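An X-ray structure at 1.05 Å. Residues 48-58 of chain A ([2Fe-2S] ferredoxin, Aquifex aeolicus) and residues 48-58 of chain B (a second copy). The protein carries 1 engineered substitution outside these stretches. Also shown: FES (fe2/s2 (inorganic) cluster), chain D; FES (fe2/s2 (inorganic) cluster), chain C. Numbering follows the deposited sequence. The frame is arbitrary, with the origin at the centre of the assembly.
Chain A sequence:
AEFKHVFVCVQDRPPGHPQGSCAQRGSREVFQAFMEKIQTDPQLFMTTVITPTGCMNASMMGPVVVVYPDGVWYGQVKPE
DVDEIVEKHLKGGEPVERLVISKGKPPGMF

Chain A 48-58: TVITPTGCMNA
Chain B, residues 48-58: TVITPTGCMNA

How do the two copies meet? Each stretch runs as a strand from residue 48 to 53, then as loop through Ala58(A) or Ala58(B). Their axes come within 5.8 Å and make an angle of 107° between N-to-C directions, and the strands touch through a single bridge at Thr53(A) and Thr53(B), whose CA atoms lie 4.2 Å apart. Strand phi/psi stays near -120/130, reaching -83/145 at the prolines and about -134/166 at Thr53(A) and Thr53(B); Gly54(A) and Gly54(B) follow near -80/-177.

Which backbone groups are satisfied across the bridge? Gly54(A) N donates to Pro52(B) O at 2.9 Å, and Gly54(B) N donates to Pro52(A) O at 2.9 Å, both nearly linear at 171°. The same carbonyls also receive CA-H contacts, Thr53(A) CA to Pro52(B) O at 3.4 Å and Thr53(B) CA to Pro52(A) O at 3.5 Å. Glycine fits here because an ideal CB on Gly54(A) would stand only 3.0 Å from Pro52(B) CG.

What do the threonines do? Thr53(A) and Thr53(B) (chi1 p) turn their hydroxyls back on their own chains: Thr53(A) OG1 donates to Gly54(A) O at 2.8 Å, and Thr53(B) OG1 to Gly54(B) O at 2.8 Å. Thr51(A) and Thr51(B) (chi1 m) point toward the partner, with Thr51(A) CG2 3.7 Å from Met56(B) CG. Their hydroxyls are met by water and also bonded elsewhere in the structure: the oxygen of water 1 lies 2.7 Å from Thr51(A) OG1 and hydrogen-bonds to Cys55(B) O at 2.7 Å and Ile50(A) O at 3.0 Å, while that of water 2 lies 2.7 Å from both Thr51(B) OG1 and Cys55(A) O and 3.0 Å from Ile50(B) O.

How does the loop reach the cluster? Cys55(A) and Cys55(B) (chi1 t) point away from the partner; Cys55(A) SG binds FE2 of FES chain C at 2.3 Å, and Cys55(B) SG binds FE2 of FES chain D at 2.3 Å. Each sulfur also accepts from its own chain, Asn57(A) N to Cys55(A) SG at 3.3 Å and Asn57(B) N to Cys55(B) SG at 3.3 Å, with Asn57(A) and Asn57(B) at positive phi, near 70/31.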

# COMPACT_ATOMS: atom_id res chain seq x y z
N THR A 48 2.37 -2.76 13.81
CA THR A 48 2.28 -1.72 12.78
C THR A 48 3.26 -2.06 11.68
O THR A 48 4.36 -2.50 11.94
CB THR A 48 2.61 -0.31 13.30
OG1 THR A 48 1.93 -0.07 14.49
CG2 THR A 48 2.10 0.68 12.28
N VAL A 49 2.85 -1.92 10.44
CA VAL A 49 3.72 -2.06 9.26
C VAL A 49 3.65 -0.75 8.50
O VAL A 49 2.55 -0.22 8.35
CB VAL A 49 3.33 -3.21 8.36
CG1 VAL A 49 4.08 -3.17 7.05
CG2 VAL A 49 3.67 -4.52 9.06
N ILE A 50 4.76 -0.25 8.01
CA ILE A 50 4.91 0.96 7.25
C ILE A 50 5.42 0.54 5.87
O ILE A 50 6.48 -0.05 5.75
CB ILE A 50 5.89 2.02 7.83
CG1 ILE A 50 5.77 2.25 9.32
CG2 ILE A 50 5.71 3.32 7.06
CD1 ILE A 50 4.39 2.73 9.73
N THR A 51 4.67 0.87 4.83
CA THR A 51 4.97 0.45 3.46
C THR A 51 5.04 1.65 2.55
O THR A 51 4.10 2.44 2.50
CB THR A 51 3.90 -0.53 2.93
OG1 THR A 51 3.81 -1.65 3.82
CG2 THR A 51 4.19 -0.99 1.53
N PRO A 52 6.13 1.79 1.77
CA PRO A 52 6.20 2.86 0.77
C PRO A 52 5.49 2.46 -0.51
O PRO A 52 5.56 1.30 -0.89
CB PRO A 52 7.73 3.00 0.54
CG PRO A 52 8.24 1.59 0.74
CD PRO A 52 7.34 0.94 1.77
N THR A 53 4.86 3.43 -1.17
CA THR A 53 4.08 3.13 -2.36
C THR A 53 4.35 4.09 -3.48
O THR A 53 4.91 5.19 -3.32
CB THR A 53 2.54 3.16 -2.12
OG1 THR A 53 2.09 4.50 -2.02
CG2 THR A 53 2.18 2.46 -0.82
N GLY A 54 3.89 3.70 -4.67
CA GLY A 54 3.72 4.65 -5.77
C GLY A 54 2.43 5.43 -5.61
O GLY A 54 1.66 5.27 -4.65
N CYS A 55 2.15 6.27 -6.59
CA CYS A 55 1.05 7.25 -6.55
C CYS A 55 -0.24 6.56 -6.23
O CYS A 55 -0.61 5.54 -6.84
CB CYS A 55 0.96 7.93 -7.88
SG CYS A 55 -0.31 9.23 -8.01
N MET A 56 -1.00 7.14 -5.30
CA MET A 56 -2.34 6.71 -4.91
C MET A 56 -3.42 7.67 -5.38
O MET A 56 -4.53 7.68 -4.90
CB MET A 56 -2.42 6.46 -3.39
CG MET A 56 -1.62 5.20 -3.04
SD MET A 56 -1.77 4.69 -1.30
CE MET A 56 -0.70 5.85 -0.50
N ASN A 57 -3.09 8.48 -6.41
CA ASN A 57 -4.06 9.20 -7.16
C ASN A 57 -4.74 10.33 -6.38
O ASN A 57 -5.90 10.69 -6.64
CB ASN A 57 -5.14 8.29 -7.79
CG ASN A 57 -4.50 7.13 -8.52
OD1 ASN A 57 -4.80 5.94 -8.30
ND2 ASN A 57 -3.58 7.47 -9.42
N ALA A 58 -4.00 10.94 -5.44
CA ALA A 58 -4.47 12.12 -4.75
C ALA A 58 -3.34 13.13 -4.57
O ALA A 58 -3.21 13.83 -3.56
CB ALA A 58 -5.13 11.76 -3.41
N THR B 48 -12.16 0.59 -7.46
CA THR B 48 -11.01 -0.24 -7.16
C THR B 48 -9.75 0.59 -7.46
O THR B 48 -9.64 1.24 -8.51
CB THR B 48 -10.98 -1.51 -8.00
OG1 THR B 48 -12.27 -2.10 -7.96
CG2 THR B 48 -10.01 -2.57 -7.48
N VAL B 49 -8.79 0.54 -6.55
CA VAL B 49 -7.50 1.18 -6.73
C VAL B 49 -6.44 0.07 -6.72
O VAL B 49 -6.53 -0.78 -5.86
CB VAL B 49 -7.19 2.23 -5.66
CG1 VAL B 49 -5.81 2.84 -5.84
CG2 VAL B 49 -8.26 3.33 -5.69
N ILE B 50 -5.46 0.15 -7.62
CA ILE B 50 -4.33 -0.77 -7.68
C ILE B 50 -3.09 0.06 -7.46
O ILE B 50 -2.82 1.00 -8.18
CB ILE B 50 -4.25 -1.49 -9.01
CG1 ILE B 50 -5.54 -2.11 -9.52
CG2 ILE B 50 -3.13 -2.52 -9.01
CD1 ILE B 50 -6.13 -3.18 -8.58
N THR B 51 -2.33 -0.29 -6.40
CA THR B 51 -1.19 0.51 -5.99
C THR B 51 0.07 -0.38 -5.91
O THR B 51 0.03 -1.43 -5.26
CB THR B 51 -1.40 1.15 -4.64
OG1 THR B 51 -2.61 1.96 -4.66
CG2 THR B 51 -0.25 1.98 -4.15
N PRO B 52 1.16 0.04 -6.56
CA PRO B 52 2.43 -0.70 -6.44
C PRO B 52 3.15 -0.29 -5.17
O PRO B 52 3.11 0.90 -4.80
CB PRO B 52 3.18 -0.27 -7.67
CG PRO B 52 2.74 1.17 -7.89
CD PRO B 52 1.32 1.23 -7.41
N THR B 53 3.85 -1.24 -4.53
CA THR B 53 4.52 -0.96 -3.29
C THR B 53 5.94 -1.49 -3.27
O THR B 53 6.34 -2.34 -4.06
CB THR B 53 3.77 -1.56 -2.08
OG1 THR B 53 3.99 -2.99 -2.02
CG2 THR B 53 2.30 -1.34 -2.12
N GLY B 54 6.67 -1.02 -2.26
CA GLY B 54 7.89 -1.71 -1.83
C GLY B 54 7.56 -2.87 -0.94
O GLY B 54 6.41 -3.22 -0.67
N CYS B 55 8.62 -3.54 -0.45
CA CYS B 55 8.51 -4.78 0.25
C CYS B 55 7.54 -4.67 1.42
O CYS B 55 7.58 -3.71 2.20
CB CYS B 55 9.90 -5.16 0.78
SG CYS B 55 10.00 -6.74 1.67
N MET B 56 6.66 -5.64 1.51
CA MET B 56 5.68 -5.80 2.60
C MET B 56 6.06 -6.95 3.53
O MET B 56 5.21 -7.43 4.33
CB MET B 56 4.27 -5.94 2.06
CG MET B 56 3.80 -4.64 1.45
SD MET B 56 2.04 -4.61 0.95
CE MET B 56 2.09 -5.49 -0.60
N ASN B 57 7.31 -7.31 3.58
CA ASN B 57 7.92 -8.15 4.61
C ASN B 57 7.41 -9.59 4.58
O ASN B 57 7.33 -10.27 5.61
CB ASN B 57 7.69 -7.51 5.98
CG ASN B 57 7.87 -6.02 6.09
OD1 ASN B 57 6.96 -5.25 6.44
ND2 ASN B 57 9.08 -5.64 5.75
N ALA B 58 7.07 -10.08 3.38
CA ALA B 58 6.64 -11.46 3.18
C ALA B 58 7.25 -12.03 1.90
O ALA B 58 6.66 -12.83 1.18
CB ALA B 58 5.13 -11.62 3.32
FE1 FES D . 7.73 -8.19 -1.99
FE2 FES D . 9.34 -8.37 0.16
S1 FES D . 9.93 -7.99 -1.95
S2 FES D . 7.10 -8.64 0.09
FE1 FES C . 1.60 10.56 -4.11
FE2 FES C . 0.23 10.83 -6.42
S1 FES C . 2.41 11.13 -6.09
S2 FES C . -0.59 10.33 -4.38
O HOH W 1 6.22 -2.72 4.37
O HOH W 2 -2.59 3.65 -6.72
O HOH W 3 -3.52 3.58 -9.55